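Local coordinates for protein AT-less polyketide synthase (Streptomyces platensis subsp. rosaceus, PDB 4QYR) that probably catalyses, as one ketosynthase domain of the isomigrastatin "AT-less" type I polyketide synthase, the carbon-carbon bond-forming condensation that lengthens a polyketide chain, at residues H163-P168 with S189-M194; A257-V262 with V366-R371; G294-S299 with R412-R417; R340-G345 with G392-V397. One frame throughout, in Å; residues are numbered along the deposited sequence.

Three of the four contacts are buried, and contact 3 lies at the surface. Contacts 1 and 4 involve the two outermost strands of one mixed sheet, 166-169 and 394-396, with centres 37 Å apart. They use different chemistry: an arginine grips a carbonyl in contact 1, next to the second subunit, whereas contact 4 is a parallel strand pairing within the chain. Contact 2 packs helix 358-372 against strand 260-269, an inner strand of the same sheet, by apolar side chains and an arginine. Contact 3 joins two loops through a tryptophan face. Contacts 2 and 3 touch, Met370 CE lying 3.5 Å from Leu416 O.

Contact 1: H163-P168 with S189-M194; sequences HGPSEP and SGRCEM
Arg191 reaches the 163-168 segment through two torsions: CG stands anti to the backbone N (chi1 170°), and a bend at the next bond (chi2 57°) sets CD off that line. The side chain then meets Pro165 tip to tip. Pro165 CD lies over one face of the guanidinium, displaced toward its rim, with CD 3.3 Å from Arg191 NH2 and 3.4 Å from Arg191 CZ. His163 O lies at the edge, near the guanidinium plane, and accepts from Arg191 NH2 at 3.0 Å. The donor sits in the carbonyl plane on a lone pair, and the N-H...O angle is 151°. One water doubles this link by donating to His163 O (3.0 Å) and accepting from Arg191 NH1. Two conformers of Arg191 are deposited, and this description holds for one of them.

The segments hold the entry into the first strand and the helix-to-second-strand turn of a beta-alpha-beta crossover in the thiolase-type fold. Strand 166-169 leads through helix 175-189 to the parallel strand 194-201, and strand 117-122 runs between the two. Tyr120 of that middle strand is touched by both Pro165 and Cys192, whose side chains also meet each other, CD to SG, at 3.9 Å. Gly164 lies beside the arginine, its CA 3.4 Å from Arg191 NH2.

Strand 166-169 is outermost within its own chain, but the second subunit lies against this region: Glu267 O of that subunit accepts a further hydrogen bond from Arg191 NH2, and Arg182 of the second subunit forms a salt bridge with Glu167.

Contact 2: A257-V262 with V366-R371; sequences AIWGVV and VLLAMR
Trp259 and Leu367 mark the closest approach of the two backbones, their CA atoms 6.2 Å apart where the chain entering strand 260-269 passes helix 358-372. The arrangement is helix-on-sheet packing in the thiolase-type fold of the ketosynthase: strand 260-269 lies between strands 9-17 and 428-435, and the helix presents Leu367, Leu368 and Arg371 to Trp259 at the entry to the strand, Leu367 reaching Gly260 as well. The evidence is of packing, with no hydrogen bond between the segments.

Trp259 carries most of it. Its CG stands anti to the carbonyl carbon (chi1 -78°), and from there the six-membered ring extends to Leu368 and Arg371. Leu367 crosses the tryptophan side chain at about a right angle; its CB lies 4.0 Å from Trp259 CE3, and one methyl, CD1, is the same distance from Trp259 CB. The other methyl, CD2, turns to the backbone, 3.6 Å from Trp259 O and 3.9 Å from Gly260 CA. Gly260 has no side chain on the face turned to the helix, which is how the leucine methyl comes so near the strand.

At the far end of the indole, Arg371 NH1 approaches Trp259 CH2 obliquely, the ring and guanidinium planes being 45° apart. The polar end of that arginine is engaged elsewhere, in a salt bridge from NH2 to Asp25. Trp259 too has outside partners: NE1 hydrogen-bonds Asn105 OD1, and Arg592 makes a cation-pi contact with the ring. Leu368 lies alongside the tryptophan, pointing the same way, and sets its CD2 methyl at the ring edge, in plane, 3.9 Å from Trp259 CZ3.

Contact 3: G294-S299 with R412-R417; sequences GIDPDS and RPWPLR
Ser299 and Trp414 form the tight part of this contact, burying 81 and 73 Å². Trp414 CG stands anti to the carbonyl carbon (chi1 -76°), and the indole lies against Ser299. Ser299 CB lies over its face, 3.8 Å from the centroid of the five-membered ring and 16° off its normal, a CH-pi contact. The exact height is less certain, as Ser299 CB clashes with Asp296 O in the model. Arg417 lies beside Ser299 on the same side of the indole: its chain runs extended from CG to NE past the serine, and Trp414 CD1 lies over one guanidinium face, toward the rim. Ser299 OG and Ile295 CG2 lie close to Arg417 NH1, the former at too poor an angle for a hydrogen bond.

The other side is looser and partly exposed. Asp296 crosses the tryptophan at about a right angle, its OD1 3.7 Å from Trp414 CZ2 and its carboxylate plane 73° from the ring. Its OD2 accepts from Asp298 N at 3.0 Å in an Asx turn. At another margin, a water accepts from Arg417 N (3.1 Å) and gives only a weak bond to Ser299 O.

The contact ties the loop after helix 281-291 to the loop entering strand 417-423. Pro297 packs on helix 313-331, and a backbone hydrogen bond between Arg417 and Gly301 leads into the pairing of strands 417-423 and 302-304.

Contact 4: R340-G345 with G392-V397; sequences RPCALG and GGFEVV
Cys342 O is approached by two groups of the facing strand: Glu395 N donates to it at 2.9 Å (N-H...O 162°), and Phe394 CA makes a CA-H...O contact with it at 3.3 Å. Further bonds flank this one, Cys342 N to Gly393 O at 3.2 Å and Val397 N to Leu344 O, also 3.2 Å and nearly straight.

With Cys342 beside Phe394, Ala343 beside Glu395 and Leu344 beside Val396, this is a parallel pairing, and the short strand axes are turned 44° from each other. Strand 342-345 pairs on its other side with 302-304 in the C-terminal half of the thiolase-type fold, and 394-396 extends the sheet beyond it as the outermost strand.

On the face of Cys342, Leu344, Phe394 and Val396, Cys342 SG stands oblique to the phenyl ring, 5.0 Å from its centroid, a sulfur-aromatic contact. Leu344 CG is anti to the backbone N (chi1 180°), from where CD2 meets Val396 CG2 at 4.1 Å, and helix 313-331 covers Leu344 and Phe394. On the other face, that of Ala343 and Glu395, Ala343 CB meets Val397 CG2 at 3.7 Å. Pro341 lies alongside Glu395, whose carboxylate forms a salt bridge with Arg401.

Contact 1: H163-P168 with S189-M194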
loop_
_atom_site.group_PDB
_atom_site.type_symbol
_atom_site.label_atom_id
_atom_site.label_comp_id
_atom_site.label_asym_id
_atom_site.label_seq_id
_atom_site.Cartn_x
_atom_site.Cartn_y
_atom_site.Cartn_z
ATOM N N HIS A 163 -15.718 -2.584 -6.055
ATOM C CA HIS A 163 -15.588 -1.246 -5.497
ATOM C C HIS A 163 -14.955 -1.200 -4.123
ATOM O O HIS A 163 -15.030 -0.181 -3.440
ATOM C CB HIS A 163 -16.960 -0.598 -5.416
ATOM C CG HIS A 163 -17.665 -0.548 -6.728
ATOM N ND1 HIS A 163 -18.650 -1.449 -7.075
ATOM C CD2 HIS A 163 -17.507 0.271 -7.794
ATOM C CE1 HIS A 163 -19.074 -1.179 -8.296
ATOM N NE2 HIS A 163 -18.389 -0.145 -8.757
ATOM N N GLY A 164 -14.358 -2.309 -3.705
ATOM C CA GLY A 164 -13.641 -2.326 -2.450
ATOM C C GLY A 164 -12.360 -1.556 -2.686
ATOM O O GLY A 164 -12.095 -1.132 -3.799
ATOM N N PRO A 165 -11.560 -1.357 -1.644
ATOM C CA PRO A 165 -10.235 -0.756 -1.823
ATOM C C PRO A 165 -9.378 -1.546 -2.813
ATOM O O PRO A 165 -9.344 -2.780 -2.724
ATOM C CB PRO A 165 -9.635 -0.833 -0.422
ATOM C CG PRO A 165 -10.814 -0.800 0.469
ATOM C CD PRO A 165 -11.898 -1.554 -0.230
ATOM N N SER A 166 -8.703 -0.843 -3.725
ATOM C CA SER A 166 -7.811 -1.437 -4.722
ATOM C C SER A 166 -6.387 -0.920 -4.538
ATOM O O SER A 166 -6.091 0.219 -4.852
ATOM C CB SER A 166 -8.297 -1.111 -6.132
ATOM O OG SER A 166 -7.574 -1.825 -7.135
ATOM N N GLU A 167 -5.495 -1.757 -4.033
ATOM C CA GLU A 167 -4.152 -1.308 -3.688
ATOM C C GLU A 167 -3.053 -2.258 -4.144
ATOM O O GLU A 167 -3.138 -3.476 -3.952
ATOM C CB GLU A 167 -4.049 -1.111 -2.183
ATOM C CG GLU A 167 -4.805 0.114 -1.708
ATOM C CD GLU A 167 -5.402 -0.051 -0.317
ATOM O OE1 GLU A 167 -5.378 -1.198 0.221
ATOM O OE2 GLU A 167 -5.881 0.975 0.238
ATOM N N PRO A 168 -2.014 -1.700 -4.758
ATOM C CA PRO A 168 -0.733 -2.397 -4.771
ATOM C C PRO A 168 -0.123 -2.375 -3.374
ATOM O O PRO A 168 -0.385 -1.465 -2.578
ATOM C CB PRO A 168 0.103 -1.594 -5.753
ATOM C CG PRO A 168 -0.496 -0.259 -5.747
ATOM C CD PRO A 168 -1.945 -0.391 -5.407
ATOM N N SER A 189 -13.188 -6.513 9.312
ATOM C CA SER A 189 -13.749 -5.248 9.747
ATOM C C SER A 189 -15.093 -4.972 9.093
ATOM O O SER A 189 -15.829 -4.101 9.535
ATOM C CB SER A 189 -12.779 -4.113 9.447
ATOM O OG SER A 189 -12.695 -3.879 8.052
ATOM N N GLY A 190 -15.407 -5.705 8.029
ATOM C CA GLY A 190 -16.676 -5.533 7.344
ATOM C C GLY A 190 -16.618 -4.667 6.092
ATOM O O GLY A 190 -17.596 -4.596 5.338
ATOM N N ARG A 191 -15.486 -3.999 5.874
ATOM C CA ARG A 191 -15.325 -3.156 4.697
ATOM C C ARG A 191 -15.468 -3.987 3.436
ATOM O O ARG A 191 -16.015 -3.528 2.434
ATOM C CB ARG A 191 -13.969 -2.445 4.706
ATOM C CG ARG A 191 -13.627 -1.738 3.387
ATOM C CD ARG A 191 -14.689 -0.708 2.961
ATOM N NE ARG A 191 -14.325 -0.056 1.711
ATOM C CZ ARG A 191 -14.961 -0.246 0.565
ATOM N NH1 ARG A 191 -16.003 -1.055 0.513
ATOM N NH2 ARG A 191 -14.557 0.373 -0.531
ATOM N N CYS A 192 -14.979 -5.219 3.484
ATOM C CA CYS A 192 -15.101 -6.104 2.336
ATOM C C CYS A 192 -15.907 -7.345 2.693
ATOM O O CYS A 192 -15.916 -7.806 3.848
ATOM C CB CYS A 192 -13.733 -6.492 1.795
ATOM S SG CYS A 192 -12.877 -5.067 1.164
ATOM N N GLU A 193 -16.603 -7.866 1.694
ATOM C CA GLU A 193 -17.425 -9.041 1.878
ATOM C C GLU A 193 -16.673 -10.249 1.299
ATOM O O GLU A 193 -16.891 -11.390 1.703
ATOM C CB GLU A 193 -18.768 -8.816 1.210
ATOM C CG GLU A 193 -19.839 -9.778 1.591
ATOM C CD GLU A 193 -21.151 -9.425 0.913
ATOM O OE1 GLU A 193 -21.431 -8.204 0.754
ATOM O OE2 GLU A 193 -21.873 -10.370 0.502
HETATM N N MSE A 194 -15.771 -9.955 0.361
HETATM C CA MSE A 194 -14.809 -10.897 -0.209
HETATM C C MSE A 194 -13.617 -10.084 -0.680
HETATM O O MSE A 194 -13.777 -8.911 -0.990
HETATM C CB MSE A 194 -15.420 -11.666 -1.368
HETATM C CG MSE A 194 -16.328 -12.787 -0.926
HETATM SE SE MSE A 194 -16.966 -13.882 -2.383
HETATM C CE MSE A 194 -15.304 -14.243 -3.215
HETATM O O HOH W 1 -17.405 -0.509 -1.642
#

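Contact 2: A257-V262 with V366-R371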
loop_
_atom_site.group_PDB
_atom_site.type_symbol
_atom_site.label_atom_id
_atom_site.label_comp_id
_atom_site.label_asym_id
_atom_site.label_seq_id
_atom_site.Cartn_x
_atom_site.Cartn_y
_atom_site.Cartn_z
ATOM N N ALA A 257 -15.449 -24.135 -1.720
ATOM C CA ALA A 257 -14.405 -25.137 -1.506
ATOM C C ALA A 257 -13.183 -24.523 -0.812
ATOM O O ALA A 257 -12.329 -23.910 -1.451
ATOM C CB ALA A 257 -14.006 -25.754 -2.812
ATOM N N ILE A 258 -13.098 -24.705 0.500
ATOM C CA ILE A 258 -12.117 -23.996 1.311
ATOM C C ILE A 258 -10.726 -24.628 1.292
ATOM O O ILE A 258 -10.567 -25.836 1.494
ATOM C CB ILE A 258 -12.619 -23.890 2.756
ATOM C CG1 ILE A 258 -13.973 -23.174 2.763
ATOM C CG2 ILE A 258 -11.621 -23.173 3.604
ATOM C CD1 ILE A 258 -14.630 -23.099 4.092
ATOM N N TRP A 259 -9.722 -23.797 1.030
ATOM C CA TRP A 259 -8.344 -24.244 1.013
ATOM C C TRP A 259 -7.782 -24.271 2.419
ATOM O O TRP A 259 -6.987 -25.149 2.776
ATOM C CB TRP A 259 -7.491 -23.328 0.164
ATOM C CG TRP A 259 -7.623 -23.528 -1.279
ATOM C CD1 TRP A 259 -8.615 -23.064 -2.080
ATOM C CD2 TRP A 259 -6.706 -24.208 -2.128
ATOM N NE1 TRP A 259 -8.387 -23.435 -3.381
ATOM C CE2 TRP A 259 -7.218 -24.139 -3.437
ATOM C CE3 TRP A 259 -5.506 -24.880 -1.906
ATOM C CZ2 TRP A 259 -6.580 -24.716 -4.517
ATOM C CZ3 TRP A 259 -4.870 -25.463 -2.982
ATOM C CH2 TRP A 259 -5.405 -25.373 -4.274
ATOM N N GLY A 260 -8.193 -23.286 3.207
ATOM C CA GLY A 260 -7.702 -23.120 4.555
ATOM C C GLY A 260 -8.334 -21.924 5.231
ATOM O O GLY A 260 -9.042 -21.129 4.615
ATOM N N VAL A 261 -8.067 -21.795 6.516
ATOM C CA VAL A 261 -8.576 -20.696 7.296
ATOM C C VAL A 261 -7.405 -19.876 7.816
ATOM O O VAL A 261 -6.391 -20.442 8.226
ATOM C CB VAL A 261 -9.419 -21.209 8.466
ATOM C CG1 VAL A 261 -9.852 -20.076 9.372
ATOM C CG2 VAL A 261 -10.613 -21.957 7.945
ATOM N N VAL A 262 -7.529 -18.551 7.784
ATOM C CA VAL A 262 -6.550 -17.689 8.432
ATOM C C VAL A 262 -6.949 -17.402 9.869
ATOM O O VAL A 262 -7.890 -16.640 10.108
ATOM C CB VAL A 262 -6.412 -16.379 7.704
ATOM C CG1 VAL A 262 -5.339 -15.521 8.373
ATOM C CG2 VAL A 262 -6.117 -16.646 6.251
ATOM N N VAL A 366 1.849 -24.384 1.935
ATOM C CA VAL A 366 1.322 -24.915 3.179
ATOM C C VAL A 366 -0.086 -25.461 2.944
ATOM O O VAL A 366 -0.390 -26.585 3.344
ATOM C CB VAL A 366 1.351 -23.841 4.292
ATOM C CG1 VAL A 366 0.568 -24.268 5.498
ATOM C CG2 VAL A 366 2.777 -23.571 4.680
ATOM N N LEU A 367 -0.920 -24.689 2.252
ATOM C CA LEU A 367 -2.276 -25.124 1.907
ATOM C C LEU A 367 -2.269 -26.402 1.069
ATOM O O LEU A 367 -3.162 -27.256 1.188
ATOM C CB LEU A 367 -3.024 -24.016 1.148
ATOM C CG LEU A 367 -3.258 -22.700 1.887
ATOM C CD1 LEU A 367 -3.889 -21.716 0.968
ATOM C CD2 LEU A 367 -4.156 -22.919 3.062
ATOM N N LEU A 368 -1.267 -26.527 0.211
ATOM C CA LEU A 368 -1.126 -27.737 -0.569
ATOM C C LEU A 368 -0.714 -28.906 0.309
ATOM O O LEU A 368 -1.188 -30.026 0.124
ATOM C CB LEU A 368 -0.115 -27.530 -1.684
ATOM C CG LEU A 368 -0.747 -26.840 -2.883
ATOM C CD1 LEU A 368 0.306 -26.474 -3.904
ATOM C CD2 LEU A 368 -1.780 -27.780 -3.462
ATOM N N ALA A 369 0.166 -28.638 1.266
ATOM C CA ALA A 369 0.635 -29.654 2.194
ATOM C C ALA A 369 -0.515 -30.126 3.047
ATOM O O ALA A 369 -0.619 -31.302 3.368
ATOM C CB ALA A 369 1.730 -29.104 3.055
HETATM N N MSE A 370 -1.383 -29.184 3.401
HETATM C CA MSE A 370 -2.590 -29.480 4.158
HETATM C C MSE A 370 -3.539 -30.387 3.384
HETATM O O MSE A 370 -4.088 -31.339 3.942
HETATM C CB MSE A 370 -3.304 -28.190 4.531
HETATM C CG MSE A 370 -2.646 -27.447 5.673
HETATM SE SE MSE A 370 -3.623 -25.870 6.220
HETATM C CE MSE A 370 -2.619 -25.468 7.826
ATOM N N ARG A 371 -3.738 -30.085 2.103
ATOM C CA ARG A 371 -4.572 -30.913 1.249
ATOM C C ARG A 371 -4.115 -32.375 1.285
ATOM O O ARG A 371 -4.915 -33.303 1.493
ATOM C CB ARG A 371 -4.541 -30.387 -0.185
ATOM C CG ARG A 371 -5.675 -30.883 -1.065
ATOM C CD ARG A 371 -5.951 -29.909 -2.179
ATOM N NE ARG A 371 -5.613 -30.450 -3.498
ATOM C CZ ARG A 371 -5.701 -29.752 -4.635
ATOM N NH1 ARG A 371 -6.095 -28.476 -4.609
ATOM N NH2 ARG A 371 -5.382 -30.324 -5.796
#

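Contact 3: G294-S299 with R412-R417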
loop_
_atom_site.group_PDB
_atom_site.type_symbol
_atom_site.label_atom_id
_atom_site.label_comp_id
_atom_site.label_asym_id
_atom_site.label_seq_id
_atom_site.Cartn_x
_atom_site.Cartn_y
_atom_site.Cartn_z
ATOM N N GLY A 294 -3.829 -15.730 21.198
ATOM C CA GLY A 294 -4.981 -16.600 21.340
ATOM C C GLY A 294 -4.743 -18.022 20.865
ATOM O O GLY A 294 -5.366 -18.954 21.367
ATOM N N ILE A 295 -3.842 -18.196 19.902
ATOM C CA ILE A 295 -3.501 -19.524 19.421
ATOM C C ILE A 295 -2.540 -20.224 20.372
ATOM O O ILE A 295 -1.614 -19.614 20.893
ATOM C CB ILE A 295 -2.864 -19.475 18.029
ATOM C CG1 ILE A 295 -3.548 -18.417 17.154
ATOM C CG2 ILE A 295 -2.937 -20.837 17.373
ATOM C CD1 ILE A 295 -4.943 -18.792 16.728
ATOM N N ASP A 296 -2.776 -21.510 20.598
ATOM C CA ASP A 296 -1.889 -22.349 21.396
ATOM C C ASP A 296 -0.663 -22.778 20.577
ATOM O O ASP A 296 -0.808 -23.396 19.540
ATOM C CB ASP A 296 -2.666 -23.569 21.874
ATOM C CG ASP A 296 -1.953 -24.337 22.957
ATOM O OD1 ASP A 296 -2.658 -24.985 23.767
ATOM O OD2 ASP A 296 -0.701 -24.302 22.998
ATOM N N PRO A 297 0.555 -22.452 21.034
ATOM C CA PRO A 297 1.719 -22.831 20.211
ATOM C C PRO A 297 1.995 -24.348 20.136
ATOM O O PRO A 297 2.656 -24.799 19.191
ATOM C CB PRO A 297 2.881 -22.096 20.890
ATOM C CG PRO A 297 2.412 -21.827 22.279
ATOM C CD PRO A 297 0.929 -21.623 22.192
ATOM N N ASP A 298 1.484 -25.119 21.095
ATOM C CA ASP A 298 1.574 -26.572 21.031
ATOM C C ASP A 298 0.744 -27.082 19.876
ATOM O O ASP A 298 0.816 -28.253 19.511
ATOM C CB ASP A 298 1.080 -27.215 22.319
ATOM C CG ASP A 298 1.996 -26.953 23.492
ATOM O OD1 ASP A 298 3.156 -26.537 23.268
ATOM O OD2 ASP A 298 1.554 -27.172 24.644
ATOM N N SER A 299 -0.068 -26.187 19.332
ATOM C CA SER A 299 -1.019 -26.472 18.273
ATOM C C SER A 299 -0.436 -26.317 16.873
ATOM O O SER A 299 -1.012 -26.800 15.900
ATOM C CB SER A 299 -2.238 -25.558 18.474
ATOM O OG SER A 299 -2.923 -25.283 17.274
ATOM N N ARG A 412 -7.133 -34.726 22.514
ATOM C CA ARG A 412 -7.890 -34.120 21.419
ATOM C C ARG A 412 -6.936 -33.681 20.310
ATOM O O ARG A 412 -5.913 -33.051 20.583
ATOM C CB ARG A 412 -8.682 -32.912 21.918
ATOM C CG ARG A 412 -9.456 -33.153 23.197
ATOM C CD ARG A 412 -10.814 -32.467 23.184
ATOM N NE ARG A 412 -11.571 -32.726 24.408
ATOM C CZ ARG A 412 -11.204 -32.337 25.629
ATOM N NH1 ARG A 412 -11.970 -32.639 26.674
ATOM N NH2 ARG A 412 -10.088 -31.635 25.812
ATOM N N PRO A 413 -7.243 -34.026 19.055
ATOM C CA PRO A 413 -6.426 -33.513 17.946
ATOM C C PRO A 413 -6.930 -32.186 17.337
ATOM O O PRO A 413 -8.074 -32.104 16.912
ATOM C CB PRO A 413 -6.497 -34.648 16.919
ATOM C CG PRO A 413 -7.791 -35.323 17.190
ATOM C CD PRO A 413 -8.093 -35.156 18.654
ATOM N N TRP A 414 -6.079 -31.160 17.309
ATOM C CA TRP A 414 -6.379 -29.934 16.567
ATOM C C TRP A 414 -6.427 -30.224 15.080
ATOM O O TRP A 414 -5.892 -31.238 14.622
ATOM C CB TRP A 414 -5.326 -28.839 16.807
ATOM C CG TRP A 414 -5.382 -28.116 18.130
ATOM C CD1 TRP A 414 -6.219 -27.084 18.486
ATOM C CD2 TRP A 414 -4.536 -28.352 19.261
ATOM N NE1 TRP A 414 -5.949 -26.681 19.776
ATOM C CE2 TRP A 414 -4.921 -27.441 20.271
ATOM C CE3 TRP A 414 -3.492 -29.245 19.517
ATOM C CZ2 TRP A 414 -4.298 -27.404 21.512
ATOM C CZ3 TRP A 414 -2.877 -29.205 20.747
ATOM C CH2 TRP A 414 -3.281 -28.292 21.732
ATOM N N PRO A 415 -7.065 -29.327 14.314
ATOM C CA PRO A 415 -6.830 -29.313 12.871
ATOM C C PRO A 415 -5.363 -29.002 12.608
ATOM O O PRO A 415 -4.713 -28.386 13.458
ATOM C CB PRO A 415 -7.728 -28.175 12.375
ATOM C CG PRO A 415 -7.973 -27.315 13.594
ATOM C CD PRO A 415 -8.027 -28.288 14.726
ATOM N N LEU A 416 -4.841 -29.426 11.468
ATOM C CA LEU A 416 -3.489 -29.047 11.095
ATOM C C LEU A 416 -3.365 -27.529 11.103
ATOM O O LEU A 416 -4.243 -26.833 10.600
ATOM C CB LEU A 416 -3.134 -29.603 9.718
ATOM C CG LEU A 416 -2.726 -31.073 9.575
ATOM C CD1 LEU A 416 -3.785 -31.994 10.089
ATOM C CD2 LEU A 416 -2.438 -31.368 8.115
ATOM N N ARG A 417 -2.294 -27.012 11.693
ATOM C CA ARG A 417 -2.047 -25.564 11.715
ATOM C C ARG A 417 -0.610 -25.257 11.333
ATOM O O ARG A 417 0.269 -26.086 11.496
ATOM C CB ARG A 417 -2.337 -24.971 13.091
ATOM C CG ARG A 417 -3.735 -25.223 13.594
ATOM C CD ARG A 417 -4.093 -24.208 14.647
ATOM N NE ARG A 417 -5.420 -24.447 15.186
ATOM C CZ ARG A 417 -5.804 -24.085 16.402
ATOM N NH1 ARG A 417 -4.950 -23.473 17.213
ATOM N NH2 ARG A 417 -7.039 -24.351 16.814
HETATM O O HOH W 2 -1.131 -29.294 13.494
#

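Contact 4: R340-G345 with G392-V397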
loop_
_atom_site.group_PDB
_atom_site.type_symbol
_atom_site.label_atom_id
_atom_site.label_comp_id
_atom_site.label_asym_id
_atom_site.label_seq_id
_atom_site.Cartn_x
_atom_site.Cartn_y
_atom_site.Cartn_z
ATOM N N ARG A 340 6.661 -31.707 21.738
ATOM C CA ARG A 340 7.382 -32.356 20.640
ATOM C C ARG A 340 7.849 -31.327 19.603
ATOM O O ARG A 340 7.278 -30.240 19.501
ATOM C CB ARG A 340 6.512 -33.435 19.982
ATOM C CG ARG A 340 5.023 -33.294 20.220
ATOM C CD ARG A 340 4.337 -34.653 20.173
ATOM N NE ARG A 340 2.897 -34.548 20.400
ATOM C CZ ARG A 340 2.334 -34.495 21.606
ATOM N NH1 ARG A 340 1.017 -34.399 21.721
ATOM N NH2 ARG A 340 3.088 -34.533 22.699
ATOM N N PRO A 341 8.905 -31.657 18.838
ATOM C CA PRO A 341 9.474 -30.668 17.912
ATOM C C PRO A 341 8.558 -30.304 16.752
ATOM O O PRO A 341 8.089 -31.167 16.010
ATOM C CB PRO A 341 10.735 -31.359 17.390
ATOM C CG PRO A 341 10.467 -32.826 17.582
ATOM C CD PRO A 341 9.683 -32.909 18.852
ATOM N N CYS A 342 8.315 -29.011 16.601
ATOM C CA CYS A 342 7.539 -28.499 15.486
ATOM C C CYS A 342 8.370 -28.510 14.205
ATOM O O CYS A 342 9.540 -28.145 14.219
ATOM C CB CYS A 342 7.047 -27.086 15.795
ATOM S SG CYS A 342 6.437 -26.176 14.358
ATOM N N ALA A 343 7.759 -28.924 13.099
ATOM C CA ALA A 343 8.446 -29.011 11.816
ATOM C C ALA A 343 8.713 -27.639 11.193
ATOM O O ALA A 343 7.970 -26.671 11.406
ATOM C CB ALA A 343 7.651 -29.857 10.872
ATOM N N LEU A 344 9.761 -27.570 10.387
ATOM C CA LEU A 344 10.246 -26.297 9.876
ATOM C C LEU A 344 10.697 -26.415 8.431
ATOM O O LEU A 344 11.257 -27.442 8.042
ATOM C CB LEU A 344 11.389 -25.804 10.758
ATOM C CG LEU A 344 12.003 -24.494 10.345
ATOM C CD1 LEU A 344 11.076 -23.376 10.772
ATOM C CD2 LEU A 344 13.305 -24.387 11.044
ATOM N N GLY A 345 10.447 -25.388 7.626
ATOM C CA GLY A 345 10.805 -25.473 6.223
ATOM C C GLY A 345 10.743 -24.198 5.406
ATOM O O GLY A 345 10.466 -23.110 5.920
ATOM N N GLY A 392 16.156 -28.386 20.576
ATOM C CA GLY A 392 15.190 -29.318 20.007
ATOM C C GLY A 392 13.751 -28.823 19.884
ATOM O O GLY A 392 12.810 -29.622 19.913
ATOM N N GLY A 393 13.572 -27.511 19.737
ATOM C CA GLY A 393 12.245 -26.937 19.635
ATOM C C GLY A 393 11.675 -27.047 18.236
ATOM O O GLY A 393 10.458 -27.106 18.058
ATOM N N PHE A 394 12.563 -27.074 17.245
ATOM C CA PHE A 394 12.180 -27.051 15.833
ATOM C C PHE A 394 13.018 -27.992 14.988
ATOM O O PHE A 394 14.244 -27.966 15.051
ATOM C CB PHE A 394 12.317 -25.648 15.253
ATOM C CG PHE A 394 11.311 -24.679 15.772
ATOM C CD1 PHE A 394 10.192 -24.360 15.018
ATOM C CD2 PHE A 394 11.489 -24.066 17.006
ATOM C CE1 PHE A 394 9.259 -23.459 15.486
ATOM C CE2 PHE A 394 10.559 -23.168 17.485
ATOM C CZ PHE A 394 9.440 -22.859 16.719
ATOM N N GLU A 395 12.354 -28.800 14.174
ATOM C CA GLU A 395 13.043 -29.725 13.296
ATOM C C GLU A 395 12.914 -29.298 11.836
ATOM O O GLU A 395 11.835 -28.932 11.381
ATOM C CB GLU A 395 12.482 -31.127 13.500
ATOM C CG GLU A 395 13.308 -32.248 12.910
ATOM C CD GLU A 395 12.637 -33.608 13.085
ATOM O OE1 GLU A 395 12.118 -33.884 14.193
ATOM O OE2 GLU A 395 12.623 -34.400 12.114
ATOM N N VAL A 396 14.017 -29.325 11.100
ATOM C CA VAL A 396 13.944 -29.118 9.668
ATOM C C VAL A 396 13.523 -30.413 8.999
ATOM O O VAL A 396 14.082 -31.462 9.281
ATOM C CB VAL A 396 15.275 -28.675 9.083
ATOM C CG1 VAL A 396 15.152 -28.533 7.574
ATOM C CG2 VAL A 396 15.725 -27.388 9.722
ATOM N N VAL A 397 12.525 -30.339 8.123
ATOM C CA VAL A 397 12.064 -31.498 7.360
ATOM C C VAL A 397 12.921 -31.717 6.136
ATOM O O VAL A 397 12.783 -30.997 5.147
ATOM C CB VAL A 397 10.610 -31.325 6.893
ATOM C CG1 VAL A 397 10.150 -32.547 6.094
ATOM C CG2 VAL A 397 9.707 -31.075 8.081
#